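PDB 2CVZ: 3-hydroxyisobutyrate dehydrogenase from Thermus thermophilus, which probably catalyses the NADP-dependent oxidation of 3-hydroxyisobutyrate to methylmalonate semialdehyde, a step in valine catabolism. Local coordinates for residues F223-L229 with P269-E275; P64-V69 with D88-E93; H19-F24 with P144-Y148; P15-H19 with A123-L128. All blocks are in the same frame, centred on the assembly; numbering follows the deposited sequence.

Overall arrangement
Four contacts illustrate how chemistry follows position in a two-domain dehydrogenase. Contact 2 is buried and contact 1 partly so; both touch NADPH, from different domains and with centres about 19 Å apart, and both rely on polar side chains that grip backbone amides. Contacts 3 and 4 share helix 13-23 and H19, lie on the same side of the chain centre with their own centres about 9 Å apart, and are built largely from apolar and aromatic side chains. Contact 3 reaches the surface and has no hydrogen bond across it; contact 4 has two weak ones. The Y148 ring and A89 meet the end of M16, tying contacts 3 and 2 to contact 4.

Contact 1: F223-L229 with P269-E275; sequences FPKTFAL and PDADHVE. With NDP (NADPH dihydro-nicotinamide-adenine-dinucleotide phosphate), chain G.
The carboxylate of D272 reaches into the loop at K225-F227 and takes two successive backbone amides on a single oxygen. T226 N meets D272 OD1 at 3.0 Å from above the carboxylate plane, whereas F227 N approaches the same oxygen almost in line with the C-O bond. With CG anti to the backbone N (chi1 -179°), the aspartate also turns OD2 back to V274 N, 3.1 Å away, as an Asx turn, and a salt bridge to R217 holds that oxygen from outside. With an alanine here, the T226 and F227 amides would probably be left without their acceptor and R217 without this charged partner, freeing 225-227 to shift. Beside it, F227 and H273 form a T-shaped pair, planes at 65°: the phenylalanine sends its CD2 edge over the centre of the imidazole, 3.6 Å from H273 CG, while V274 CG2 covers the opposite face. Backbone bonds on either side of A228, H273 N to F227 O (2.8 Å) and L229 N to A271 O, fix the register. On the solvent side K225, bent at chi2 and chi4, curls its NZ to 2.7 Å from D270 O, and a water joins that amine to D270 OD1. F223 lays CD1 3.5 Å from E275 CG, the two side chains crossing at a slant. T226 O accepts from the carboxamide N7N of NADPH at 2.9 Å and F227 packs against that carboxamide: the loop 223-229 of the helical domain lines the nicotinamide end of the NADPH site, and 269-275 braces it as second shell.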
# COMPACT_ATOMS: atom_id res chain seq x y z
N PHE C 223 -18.73 -20.04 -6.53
CA PHE C 223 -17.36 -19.90 -7.02
C PHE C 223 -17.10 -20.70 -8.29
O PHE C 223 -16.21 -21.55 -8.34
CB PHE C 223 -16.37 -20.31 -5.93
CG PHE C 223 -16.27 -19.33 -4.80
CD1 PHE C 223 -15.68 -18.09 -4.99
CD2 PHE C 223 -16.78 -19.64 -3.54
CE1 PHE C 223 -15.60 -17.16 -3.95
CE2 PHE C 223 -16.71 -18.72 -2.49
CZ PHE C 223 -16.11 -17.48 -2.70
N PRO C 224 -17.87 -20.43 -9.35
CA PRO C 224 -17.66 -21.16 -10.60
C PRO C 224 -16.31 -20.80 -11.20
O PRO C 224 -15.80 -19.70 -10.99
CB PRO C 224 -18.84 -20.71 -11.47
CG PRO C 224 -19.07 -19.30 -10.99
CD PRO C 224 -18.97 -19.46 -9.49
N LYS C 225 -15.73 -21.74 -11.95
CA LYS C 225 -14.44 -21.52 -12.58
C LYS C 225 -14.63 -21.04 -14.02
O LYS C 225 -15.08 -21.80 -14.87
CB LYS C 225 -13.63 -22.82 -12.57
CG LYS C 225 -12.32 -22.76 -13.34
CD LYS C 225 -11.38 -21.71 -12.77
CE LYS C 225 -10.07 -21.67 -13.54
NZ LYS C 225 -9.38 -22.99 -13.55
N THR C 226 -14.32 -19.77 -14.28
CA THR C 226 -14.47 -19.23 -15.63
C THR C 226 -13.23 -18.48 -16.11
O THR C 226 -12.97 -18.39 -17.31
CB THR C 226 -15.68 -18.27 -15.74
OG1 THR C 226 -15.39 -17.04 -15.06
CG2 THR C 226 -16.92 -18.90 -15.11
N PHE C 227 -12.45 -17.94 -15.17
CA PHE C 227 -11.24 -17.18 -15.51
C PHE C 227 -10.18 -17.43 -14.43
O PHE C 227 -10.31 -16.94 -13.31
CB PHE C 227 -11.58 -15.69 -15.60
CG PHE C 227 -10.40 -14.80 -15.88
CD1 PHE C 227 -9.44 -15.16 -16.82
CD2 PHE C 227 -10.27 -13.58 -15.23
CE1 PHE C 227 -8.37 -14.31 -17.11
CE2 PHE C 227 -9.21 -12.72 -15.51
CZ PHE C 227 -8.26 -13.09 -16.46
N ALA C 228 -9.15 -18.19 -14.78
CA ALA C 228 -8.09 -18.55 -13.85
C ALA C 228 -7.40 -17.37 -13.14
O ALA C 228 -7.04 -16.38 -13.77
CB ALA C 228 -7.04 -19.40 -14.56
N LEU C 229 -7.23 -17.51 -11.83
CA LEU C 229 -6.57 -16.49 -11.02
C LEU C 229 -5.17 -16.24 -11.56
O LEU C 229 -4.69 -15.10 -11.58
CB LEU C 229 -6.50 -16.97 -9.56
CG LEU C 229 -5.74 -16.12 -8.53
CD1 LEU C 229 -6.29 -14.70 -8.52
CD2 LEU C 229 -5.86 -16.77 -7.15
N PRO C 269 -2.85 -21.07 -8.96
CA PRO C 269 -3.18 -20.36 -10.20
C PRO C 269 -4.46 -20.83 -10.90
O PRO C 269 -5.07 -20.08 -11.66
CB PRO C 269 -1.94 -20.60 -11.06
CG PRO C 269 -1.51 -21.97 -10.62
CD PRO C 269 -1.64 -21.88 -9.12
N ASP C 270 -4.88 -22.07 -10.63
CA ASP C 270 -6.08 -22.61 -11.27
C ASP C 270 -7.40 -22.31 -10.57
O ASP C 270 -8.47 -22.72 -11.04
CB ASP C 270 -5.91 -24.11 -11.49
CG ASP C 270 -4.84 -24.42 -12.51
OD1 ASP C 270 -4.92 -23.89 -13.64
OD2 ASP C 270 -3.91 -25.19 -12.18
N ALA C 271 -7.34 -21.61 -9.44
CA ALA C 271 -8.57 -21.23 -8.74
C ALA C 271 -9.19 -20.15 -9.62
O ALA C 271 -8.50 -19.59 -10.48
CB ALA C 271 -8.23 -20.67 -7.37
N ASP C 272 -10.47 -19.85 -9.43
CA ASP C 272 -11.09 -18.80 -10.23
C ASP C 272 -10.62 -17.46 -9.69
O ASP C 272 -10.34 -17.33 -8.50
CB ASP C 272 -12.62 -18.87 -10.14
CG ASP C 272 -13.29 -17.81 -10.99
OD1 ASP C 272 -13.21 -17.91 -12.23
OD2 ASP C 272 -13.90 -16.88 -10.42
N HIS C 273 -10.52 -16.46 -10.56
CA HIS C 273 -10.06 -15.14 -10.13
C HIS C 273 -10.86 -14.58 -8.96
O HIS C 273 -10.31 -13.93 -8.07
CB HIS C 273 -10.06 -14.15 -11.30
CG HIS C 273 -11.42 -13.86 -11.87
ND1 HIS C 273 -11.85 -12.58 -12.13
CD2 HIS C 273 -12.42 -14.68 -12.25
CE1 HIS C 273 -13.06 -12.62 -12.66
NE2 HIS C 273 -13.43 -13.89 -12.75
N VAL C 274 -12.17 -14.83 -8.95
CA VAL C 274 -13.01 -14.32 -7.88
C VAL C 274 -12.72 -15.02 -6.55
O VAL C 274 -13.03 -14.50 -5.48
CB VAL C 274 -14.51 -14.47 -8.24
CG1 VAL C 274 -15.38 -13.98 -7.10
CG2 VAL C 274 -14.80 -13.68 -9.51
N GLU C 275 -12.11 -16.20 -6.62
CA GLU C 275 -11.78 -16.93 -5.39
C GLU C 275 -10.70 -16.19 -4.60
O GLU C 275 -10.37 -16.57 -3.48
CB GLU C 275 -11.33 -18.35 -5.72
CG GLU C 275 -12.50 -19.29 -5.99
CD GLU C 275 -12.08 -20.73 -6.16
OE1 GLU C 275 -11.77 -21.13 -7.30
OE2 GLU C 275 -12.05 -21.46 -5.15
PA NDP G . -7.87 -21.59 -20.89
O1A NDP G . -9.22 -22.05 -20.72
O2A NDP G . -6.76 -21.87 -19.91
O5B NDP G . -7.42 -22.09 -22.38
C5B NDP G . -6.09 -21.83 -22.85
C4B NDP G . -6.09 -22.44 -24.25
O4B NDP G . -4.74 -22.25 -24.76
C3B NDP G . -6.41 -23.90 -24.36
O3B NDP G . -7.14 -24.13 -25.59
C2B NDP G . -5.09 -24.57 -24.43
O2B NDP G . -5.03 -25.89 -24.97
C1B NDP G . -4.28 -23.53 -25.14
N9A NDP G . -2.82 -23.67 -24.88
C8A NDP G . -2.13 -23.53 -23.65
N7A NDP G . -0.84 -23.71 -23.81
C5A NDP G . -0.65 -23.98 -25.14
C6A NDP G . 0.48 -24.25 -25.94
N6A NDP G . 1.70 -24.30 -25.39
N1A NDP G . 0.32 -24.47 -27.27
C2A NDP G . -0.91 -24.42 -27.82
N3A NDP G . -2.04 -24.17 -27.16
C4A NDP G . -1.84 -23.95 -25.80
O3 NDP G . -7.85 -20.03 -21.13
PN NDP G . -8.92 -18.85 -21.24
O1N NDP G . -9.62 -18.80 -19.95
O2N NDP G . -9.66 -19.17 -22.50
O5D NDP G . -7.96 -17.61 -21.54
C5D NDP G . -7.20 -17.50 -22.79
C4D NDP G . -6.82 -16.00 -22.96
O4D NDP G . -8.02 -15.24 -22.84
C3D NDP G . -5.92 -15.50 -21.82
O3D NDP G . -4.94 -14.60 -22.36
C2D NDP G . -6.87 -14.86 -20.84
O2D NDP G . -6.15 -13.98 -19.99
C1D NDP G . -7.84 -14.18 -21.89
N1N NDP G . -9.19 -13.83 -21.36
C2N NDP G . -9.84 -14.76 -20.50
C3N NDP G . -11.16 -14.39 -20.02
C7N NDP G . -11.91 -15.29 -19.14
O7N NDP G . -12.88 -14.92 -18.44
N7N NDP G . -11.58 -16.59 -19.07
C4N NDP G . -11.70 -13.16 -20.42
C5N NDP G . -11.06 -12.28 -21.25
C6N NDP G . -9.80 -12.62 -21.72
P2B NDP G . -5.41 -27.18 -24.19
O1X NDP G . -4.62 -28.22 -24.87
O2X NDP G . -6.88 -27.38 -24.30
O3X NDP G . -4.99 -27.03 -22.72
O HOH W 1 -13.77 -22.20 -9.02
O HOH W 2 -15.77 -17.93 -8.91
O HOH W 3 -7.14 -22.99 -15.10

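Contact 2: P64-V69 with D88-E93; sequences PTTREV and DATSGE. With NDP (NADPH dihydro-nicotinamide-adenine-dinucleotide phosphate), chain G.
The hydroxyl of T66 is gripped from two quarters: E93 N donates to T66 OG1 at 2.9 Å in a fairly straight bond (163°), and a water 2.6 Å from the same OG1 links it to D88 OD2. OG1 stands beside its own backbone N (chi1 -60°), which turns it to the passing chain; G92, with no side chain, brings its CA to 3.2 Å from T66 OG1. One helical turn on, V69 and T90 meet tip to tip, V69 CG2 lying 3.3 Å from T90 OG1. That hydroxyl is itself committed, donating to D88 OD1 at 2.8 Å on the syn side and accepting from L63 N; Y111 holds the other D88 oxygen. Here the loop after strand 85-88 of the Rossmann-type domain meets the start of helix 66-76, whose first turn is closed by a capping box between T65 and E68. The cofactor lies across this junction. S91 N donates to the ribose O3D of NADPH at 3.1 Å, and P64 O stands 2.9 Å from that same O3D. Towards the adenine end, P64 CG packs on NADPH C8A, and the CG of E68 comes within 3.6 Å of the adenine amino nitrogen N6A.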
# COMPACT_ATOMS: atom_id res chain seq x y z
N PRO C 64 -3.05 -18.63 -23.63
CA PRO C 64 -2.72 -18.05 -22.33
C PRO C 64 -1.93 -16.75 -22.40
O PRO C 64 -2.36 -15.72 -21.87
CB PRO C 64 -1.92 -19.17 -21.65
CG PRO C 64 -2.53 -20.40 -22.22
CD PRO C 64 -2.64 -20.04 -23.69
N THR C 65 -0.77 -16.79 -23.05
CA THR C 65 0.08 -15.61 -23.17
C THR C 65 0.71 -15.48 -24.55
O THR C 65 0.64 -16.39 -25.37
CB THR C 65 1.23 -15.66 -22.14
OG1 THR C 65 2.15 -16.70 -22.51
CG2 THR C 65 0.71 -15.94 -20.75
N THR C 66 1.33 -14.33 -24.79
CA THR C 66 1.98 -14.07 -26.07
C THR C 66 3.02 -15.16 -26.35
O THR C 66 3.38 -15.42 -27.50
CB THR C 66 2.66 -12.69 -26.06
OG1 THR C 66 1.67 -11.68 -25.83
CG2 THR C 66 3.35 -12.41 -27.40
N ARG C 67 3.50 -15.80 -25.29
CA ARG C 67 4.49 -16.86 -25.42
C ARG C 67 3.95 -17.99 -26.29
O ARG C 67 4.61 -18.45 -27.22
CB ARG C 67 4.87 -17.41 -24.04
CG ARG C 67 6.12 -18.26 -24.04
CD ARG C 67 6.42 -18.79 -22.65
NE ARG C 67 7.80 -19.25 -22.55
CZ ARG C 67 8.86 -18.47 -22.68
NH1 ARG C 67 8.70 -17.17 -22.91
NH2 ARG C 67 10.08 -18.97 -22.57
N GLU C 68 2.73 -18.44 -25.98
CA GLU C 68 2.10 -19.51 -26.74
C GLU C 68 1.74 -19.03 -28.14
O GLU C 68 1.76 -19.81 -29.10
CB GLU C 68 0.84 -20.02 -26.03
CG GLU C 68 1.12 -20.76 -24.74
CD GLU C 68 1.69 -19.87 -23.65
OE1 GLU C 68 1.02 -18.88 -23.29
OE2 GLU C 68 2.80 -20.16 -23.16
N VAL C 69 1.41 -17.75 -28.27
CA VAL C 69 1.07 -17.19 -29.57
C VAL C 69 2.33 -17.26 -30.44
O VAL C 69 2.26 -17.54 -31.63
CB VAL C 69 0.63 -15.71 -29.46
CG1 VAL C 69 0.33 -15.16 -30.84
CG2 VAL C 69 -0.60 -15.61 -28.56
N ASP C 88 -5.41 -11.72 -32.86
CA ASP C 88 -5.01 -12.30 -31.58
C ASP C 88 -5.85 -11.84 -30.40
O ASP C 88 -5.70 -10.71 -29.92
CB ASP C 88 -3.53 -11.99 -31.34
CG ASP C 88 -2.97 -12.72 -30.15
OD1 ASP C 88 -3.55 -13.75 -29.75
OD2 ASP C 88 -1.93 -12.27 -29.62
N ALA C 89 -6.73 -12.73 -29.92
CA ALA C 89 -7.62 -12.43 -28.80
C ALA C 89 -6.98 -12.75 -27.46
O ALA C 89 -7.62 -12.64 -26.41
CB ALA C 89 -8.93 -13.21 -28.96
N THR C 90 -5.71 -13.15 -27.49
CA THR C 90 -4.98 -13.44 -26.26
C THR C 90 -4.80 -12.12 -25.53
O THR C 90 -4.70 -11.07 -26.17
CB THR C 90 -3.56 -13.99 -26.57
OG1 THR C 90 -3.66 -15.20 -27.33
CG2 THR C 90 -2.80 -14.26 -25.27
N SER C 91 -4.79 -12.15 -24.20
CA SER C 91 -4.52 -10.93 -23.45
C SER C 91 -3.00 -10.97 -23.42
O SER C 91 -2.39 -11.57 -22.53
CB SER C 91 -5.10 -11.01 -22.03
OG SER C 91 -6.51 -10.95 -22.06
N GLY C 92 -2.38 -10.35 -24.43
CA GLY C 92 -0.94 -10.39 -24.55
C GLY C 92 -0.14 -9.16 -24.15
O GLY C 92 -0.67 -8.18 -23.65
N GLU C 93 1.17 -9.25 -24.39
CA GLU C 93 2.11 -8.18 -24.07
C GLU C 93 2.30 -7.25 -25.27
O GLU C 93 2.60 -7.70 -26.37
CB GLU C 93 3.46 -8.79 -23.68
CG GLU C 93 3.41 -9.66 -22.44
CD GLU C 93 4.72 -10.38 -22.20
OE1 GLU C 93 5.78 -9.75 -22.32
OE2 GLU C 93 4.68 -11.59 -21.87
PA NDP G . -7.87 -21.59 -20.89
O1A NDP G . -9.22 -22.05 -20.72
O2A NDP G . -6.76 -21.87 -19.91
O5B NDP G . -7.42 -22.09 -22.38
C5B NDP G . -6.09 -21.83 -22.85
C4B NDP G . -6.09 -22.44 -24.25
O4B NDP G . -4.74 -22.25 -24.76
C3B NDP G . -6.41 -23.90 -24.36
O3B NDP G . -7.14 -24.13 -25.59
C2B NDP G . -5.09 -24.57 -24.43
O2B NDP G . -5.03 -25.89 -24.97
C1B NDP G . -4.28 -23.53 -25.14
N9A NDP G . -2.82 -23.67 -24.88
C8A NDP G . -2.13 -23.53 -23.65
N7A NDP G . -0.84 -23.71 -23.81
C5A NDP G . -0.65 -23.98 -25.14
C6A NDP G . 0.48 -24.25 -25.94
N6A NDP G . 1.70 -24.30 -25.39
N1A NDP G . 0.32 -24.47 -27.27
C2A NDP G . -0.91 -24.42 -27.82
N3A NDP G . -2.04 -24.17 -27.16
C4A NDP G . -1.84 -23.95 -25.80
O3 NDP G . -7.85 -20.03 -21.13
PN NDP G . -8.92 -18.85 -21.24
O1N NDP G . -9.62 -18.80 -19.95
O2N NDP G . -9.66 -19.17 -22.50
O5D NDP G . -7.96 -17.61 -21.54
C5D NDP G . -7.20 -17.50 -22.79
C4D NDP G . -6.82 -16.00 -22.96
O4D NDP G . -8.02 -15.24 -22.84
C3D NDP G . -5.92 -15.50 -21.82
O3D NDP G . -4.94 -14.60 -22.36
C2D NDP G . -6.87 -14.86 -20.84
O2D NDP G . -6.15 -13.98 -19.99
C1D NDP G . -7.84 -14.18 -21.89
N1N NDP G . -9.19 -13.83 -21.36
C2N NDP G . -9.84 -14.76 -20.50
C3N NDP G . -11.16 -14.39 -20.02
C7N NDP G . -11.91 -15.29 -19.14
O7N NDP G . -12.88 -14.92 -18.44
N7N NDP G . -11.58 -16.59 -19.07
C4N NDP G . -11.70 -13.16 -20.42
C5N NDP G . -11.06 -12.28 -21.25
C6N NDP G . -9.80 -12.62 -21.72
P2B NDP G . -5.41 -27.18 -24.19
O1X NDP G . -4.62 -28.22 -24.87
O2X NDP G . -6.88 -27.38 -24.30
O3X NDP G . -4.99 -27.03 -22.72
O HOH W 4 0.40 -12.42 -22.42
O HOH W 5 0.21 -11.66 -28.03
O HOH W 6 4.24 -13.98 -22.75

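Contact 3: H19-F24 with P144-Y148; sequences HLARRF and PFLAY
F24 and F145 anchor the outer edge of this contact, which packs the C-terminal part of helix 13-23, the first helix of the Rossmann-type domain, onto the loop leading into strand 149-156, the outermost strand of the sheet within this chain. No hydrogen bond crosses it. The two rings meet obliquely, with centroids 5.1 Å apart and planes inclined at 54°, and F145 CD1 lies over one face of the F24 ring, 3.6 Å from F24 CZ. R23 CG covers the opposite face, so F24 is held between its neighbour's aliphatic chain and F145, while P144 O faces the ring edge. Aliphatic contacts centre on A147, whose methyl points at the helix and is met by L20 CD2 at 4.1 Å and by F24 CE2. L20 also leans its CG on Y148 CD2, on the side towards the sheet, where F6 and F60 receive it. H19 and Y148 pass each other at a slant, CB against CB at 4.0 Å. The charged contribution is slight: R23, bent at chi2 (80°), brings NH1 to 3.4 Å from A147 CB. The closest approach across the contact is that of the L20 methyl CD2 to F145 O, 3.0 Å.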
# COMPACT_ATOMS: atom_id res chain seq x y z
N HIS C 19 -19.16 -19.21 -32.39
CA HIS C 19 -19.87 -18.16 -33.11
C HIS C 19 -19.36 -18.06 -34.54
O HIS C 19 -20.15 -17.88 -35.47
CB HIS C 19 -19.71 -16.83 -32.38
CG HIS C 19 -20.53 -16.73 -31.14
ND1 HIS C 19 -21.91 -16.60 -31.17
CD2 HIS C 19 -20.20 -16.83 -29.83
CE1 HIS C 19 -22.38 -16.62 -29.94
NE2 HIS C 19 -21.36 -16.76 -29.10
N LEU C 20 -18.05 -18.19 -34.71
CA LEU C 20 -17.46 -18.13 -36.05
C LEU C 20 -17.92 -19.31 -36.90
O LEU C 20 -18.24 -19.15 -38.07
CB LEU C 20 -15.93 -18.16 -35.96
CG LEU C 20 -15.22 -16.94 -35.37
CD1 LEU C 20 -13.74 -17.25 -35.22
CD2 LEU C 20 -15.42 -15.73 -36.27
N ALA C 21 -17.95 -20.50 -36.29
CA ALA C 21 -18.33 -21.72 -36.99
C ALA C 21 -19.75 -21.71 -37.56
O ALA C 21 -20.01 -22.33 -38.59
CB ALA C 21 -18.13 -22.93 -36.08
N ARG C 22 -20.67 -21.04 -36.88
CA ARG C 22 -22.04 -20.99 -37.36
C ARG C 22 -22.23 -19.90 -38.40
O ARG C 22 -23.24 -19.85 -39.10
CB ARG C 22 -23.00 -20.77 -36.18
CG ARG C 22 -22.93 -21.86 -35.11
CD ARG C 22 -24.10 -21.79 -34.15
NE ARG C 22 -24.12 -20.56 -33.36
CZ ARG C 22 -23.32 -20.31 -32.33
NH1 ARG C 22 -22.42 -21.21 -31.96
NH2 ARG C 22 -23.41 -19.16 -31.68
N ARG C 23 -21.22 -19.04 -38.52
CA ARG C 23 -21.26 -17.91 -39.44
C ARG C 23 -20.47 -18.11 -40.74
O ARG C 23 -20.95 -17.80 -41.83
CB ARG C 23 -20.73 -16.67 -38.71
CG ARG C 23 -20.86 -15.34 -39.44
CD ARG C 23 -22.27 -14.77 -39.34
NE ARG C 23 -22.26 -13.31 -39.45
CZ ARG C 23 -22.09 -12.48 -38.42
NH1 ARG C 23 -21.94 -12.96 -37.19
NH2 ARG C 23 -22.07 -11.17 -38.61
N PHE C 24 -19.25 -18.63 -40.61
CA PHE C 24 -18.36 -18.85 -41.76
C PHE C 24 -17.75 -20.25 -41.73
O PHE C 24 -17.74 -20.90 -40.68
CB PHE C 24 -17.18 -17.88 -41.74
CG PHE C 24 -17.52 -16.48 -41.34
CD1 PHE C 24 -18.12 -15.61 -42.24
CD2 PHE C 24 -17.23 -16.02 -40.06
CE1 PHE C 24 -18.41 -14.29 -41.88
CE2 PHE C 24 -17.51 -14.71 -39.68
CZ PHE C 24 -18.10 -13.85 -40.59
N PRO C 144 -16.09 -7.31 -39.92
CA PRO C 144 -17.19 -8.22 -40.28
C PRO C 144 -17.04 -9.68 -39.86
O PRO C 144 -17.99 -10.45 -39.95
CB PRO C 144 -17.27 -8.06 -41.80
CG PRO C 144 -15.86 -7.78 -42.19
CD PRO C 144 -15.43 -6.78 -41.13
N PHE C 145 -15.85 -10.05 -39.39
CA PHE C 145 -15.61 -11.43 -38.98
C PHE C 145 -15.69 -11.67 -37.47
O PHE C 145 -15.66 -12.81 -37.02
CB PHE C 145 -14.24 -11.89 -39.48
CG PHE C 145 -14.14 -11.96 -40.97
CD1 PHE C 145 -14.76 -12.99 -41.67
CD2 PHE C 145 -13.46 -10.98 -41.68
CE1 PHE C 145 -14.69 -13.05 -43.06
CE2 PHE C 145 -13.39 -11.03 -43.07
CZ PHE C 145 -14.01 -12.06 -43.76
N LEU C 146 -15.80 -10.59 -36.70
CA LEU C 146 -15.87 -10.71 -35.24
C LEU C 146 -17.27 -11.12 -34.79
O LEU C 146 -17.96 -10.37 -34.10
CB LEU C 146 -15.46 -9.39 -34.60
CG LEU C 146 -14.14 -8.82 -35.14
CD1 LEU C 146 -13.82 -7.50 -34.45
CD2 LEU C 146 -13.02 -9.84 -34.93
N ALA C 147 -17.68 -12.32 -35.19
CA ALA C 147 -19.00 -12.85 -34.88
C ALA C 147 -19.30 -13.06 -33.40
O ALA C 147 -20.47 -13.21 -33.02
CB ALA C 147 -19.21 -14.17 -35.64
N TYR C 148 -18.27 -13.07 -32.57
CA TYR C 148 -18.44 -13.27 -31.13
C TYR C 148 -18.50 -11.96 -30.35
O TYR C 148 -18.61 -11.97 -29.12
CB TYR C 148 -17.30 -14.12 -30.59
CG TYR C 148 -15.93 -13.64 -31.03
CD1 TYR C 148 -15.41 -12.43 -30.56
CD2 TYR C 148 -15.16 -14.38 -31.92
CE1 TYR C 148 -14.15 -11.97 -30.99
CE2 TYR C 148 -13.91 -13.93 -32.36
CZ TYR C 148 -13.41 -12.72 -31.88
OH TYR C 148 -12.18 -12.28 -32.31

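Contact 4: P15-H19 with A123-L128; sequences PMAGH and AEAGTL
A helix flank meets a helix end here: the side of helix 13-23 in the Rossmann-type domain, carrying P15, M16 and H19, packs on the C-terminal turn of helix 119-125 and the start of strand 128-133. Its polar part is a single imidazole. H19 NE2 lies at the ring edge facing two carbonyls of the ending helix, 2.9 Å from A123 O and 3.0 Å from E124 O, but both bonds are weak, with angles at the proton of 119° and 133°, as expected for one N-H shared between two acceptors. The same ring receives G126 CA over one face, a CH-pi contact 3.6 Å from the centroid. G126 ends the helix as the C-prime residue of a Schellman motif, with positive phi; a beta carbon on it would run into H19 CE1. A leucine in place of the histidine has neither the N-H nor the flat ring, and A123 O and E124 O would probably lose this donor and the end of helix 119-125 be less firmly held. The remainder is apolar: P15 CG sits 3.6 Å from A123 CB, and selenomethionine M16, its CG 3.8 Å from L128 CD1, crosses the leucine at about a right angle. On the sheet side, M16 touches F6 of strand 4-7, while the backbone of L128 bonds to Y148 and K150, joining strand 128-133 to strand 149-156.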
# COMPACT_ATOMS: atom_id res chain seq x y z
N PRO C 15 -16.20 -21.27 -27.03
CA PRO C 15 -17.43 -20.59 -27.45
C PRO C 15 -17.21 -19.54 -28.54
O PRO C 15 -18.05 -19.38 -29.43
CB PRO C 15 -17.96 -19.99 -26.14
CG PRO C 15 -16.71 -19.77 -25.34
CD PRO C 15 -15.92 -21.02 -25.61
N MSE C 16 -16.09 -18.83 -28.48
CA MSE C 16 -15.79 -17.81 -29.48
C MSE C 16 -15.75 -18.42 -30.87
O MSE C 16 -16.35 -17.89 -31.82
CB MSE C 16 -14.45 -17.14 -29.17
CG MSE C 16 -14.50 -16.20 -27.99
SE MSE C 16 -12.74 -15.57 -27.51
CE MSE C 16 -12.42 -14.39 -29.00
N ALA C 17 -15.03 -19.53 -31.00
CA ALA C 17 -14.91 -20.21 -32.28
C ALA C 17 -16.27 -20.77 -32.69
O ALA C 17 -16.53 -21.00 -33.86
CB ALA C 17 -13.89 -21.34 -32.19
N GLY C 18 -17.14 -20.99 -31.70
CA GLY C 18 -18.47 -21.50 -31.99
C GLY C 18 -19.26 -20.48 -32.78
O GLY C 18 -19.96 -20.83 -33.74
N HIS C 19 -19.16 -19.21 -32.39
CA HIS C 19 -19.87 -18.16 -33.11
C HIS C 19 -19.36 -18.06 -34.54
O HIS C 19 -20.15 -17.88 -35.47
CB HIS C 19 -19.71 -16.83 -32.38
CG HIS C 19 -20.53 -16.73 -31.14
ND1 HIS C 19 -21.91 -16.60 -31.17
CD2 HIS C 19 -20.20 -16.83 -29.83
CE1 HIS C 19 -22.38 -16.62 -29.94
NE2 HIS C 19 -21.36 -16.76 -29.10
N ALA C 123 -18.75 -14.63 -24.03
CA ALA C 123 -18.28 -15.42 -25.15
C ALA C 123 -19.41 -16.31 -25.66
O ALA C 123 -19.61 -16.46 -26.87
CB ALA C 123 -17.10 -16.27 -24.73
N GLU C 124 -20.16 -16.91 -24.74
CA GLU C 124 -21.26 -17.79 -25.11
C GLU C 124 -22.39 -17.00 -25.77
O GLU C 124 -23.02 -17.48 -26.72
CB GLU C 124 -21.79 -18.52 -23.87
CG GLU C 124 -20.73 -19.33 -23.14
CD GLU C 124 -21.28 -20.11 -21.96
OE1 GLU C 124 -22.13 -19.57 -21.23
OE2 GLU C 124 -20.84 -21.27 -21.77
N ALA C 125 -22.63 -15.79 -25.29
CA ALA C 125 -23.68 -14.95 -25.84
C ALA C 125 -23.24 -14.26 -27.13
O ALA C 125 -24.08 -13.82 -27.92
CB ALA C 125 -24.09 -13.90 -24.82
N GLY C 126 -21.93 -14.17 -27.34
CA GLY C 126 -21.42 -13.52 -28.53
C GLY C 126 -21.54 -12.01 -28.41
O GLY C 126 -21.77 -11.30 -29.40
N THR C 127 -21.37 -11.50 -27.20
CA THR C 127 -21.48 -10.07 -26.93
C THR C 127 -20.19 -9.49 -26.38
O THR C 127 -20.20 -8.46 -25.69
CB THR C 127 -22.60 -9.80 -25.92
OG1 THR C 127 -22.34 -10.54 -24.72
CG2 THR C 127 -23.95 -10.23 -26.49
N LEU C 128 -19.07 -10.13 -26.67
CA LEU C 128 -17.78 -9.67 -26.18
C LEU C 128 -17.41 -8.28 -26.68
O LEU C 128 -17.80 -7.87 -27.78
CB LEU C 128 -16.67 -10.65 -26.57
CG LEU C 128 -16.71 -12.04 -25.95
CD1 LEU C 128 -15.64 -12.90 -26.59
CD2 LEU C 128 -16.50 -11.94 -24.44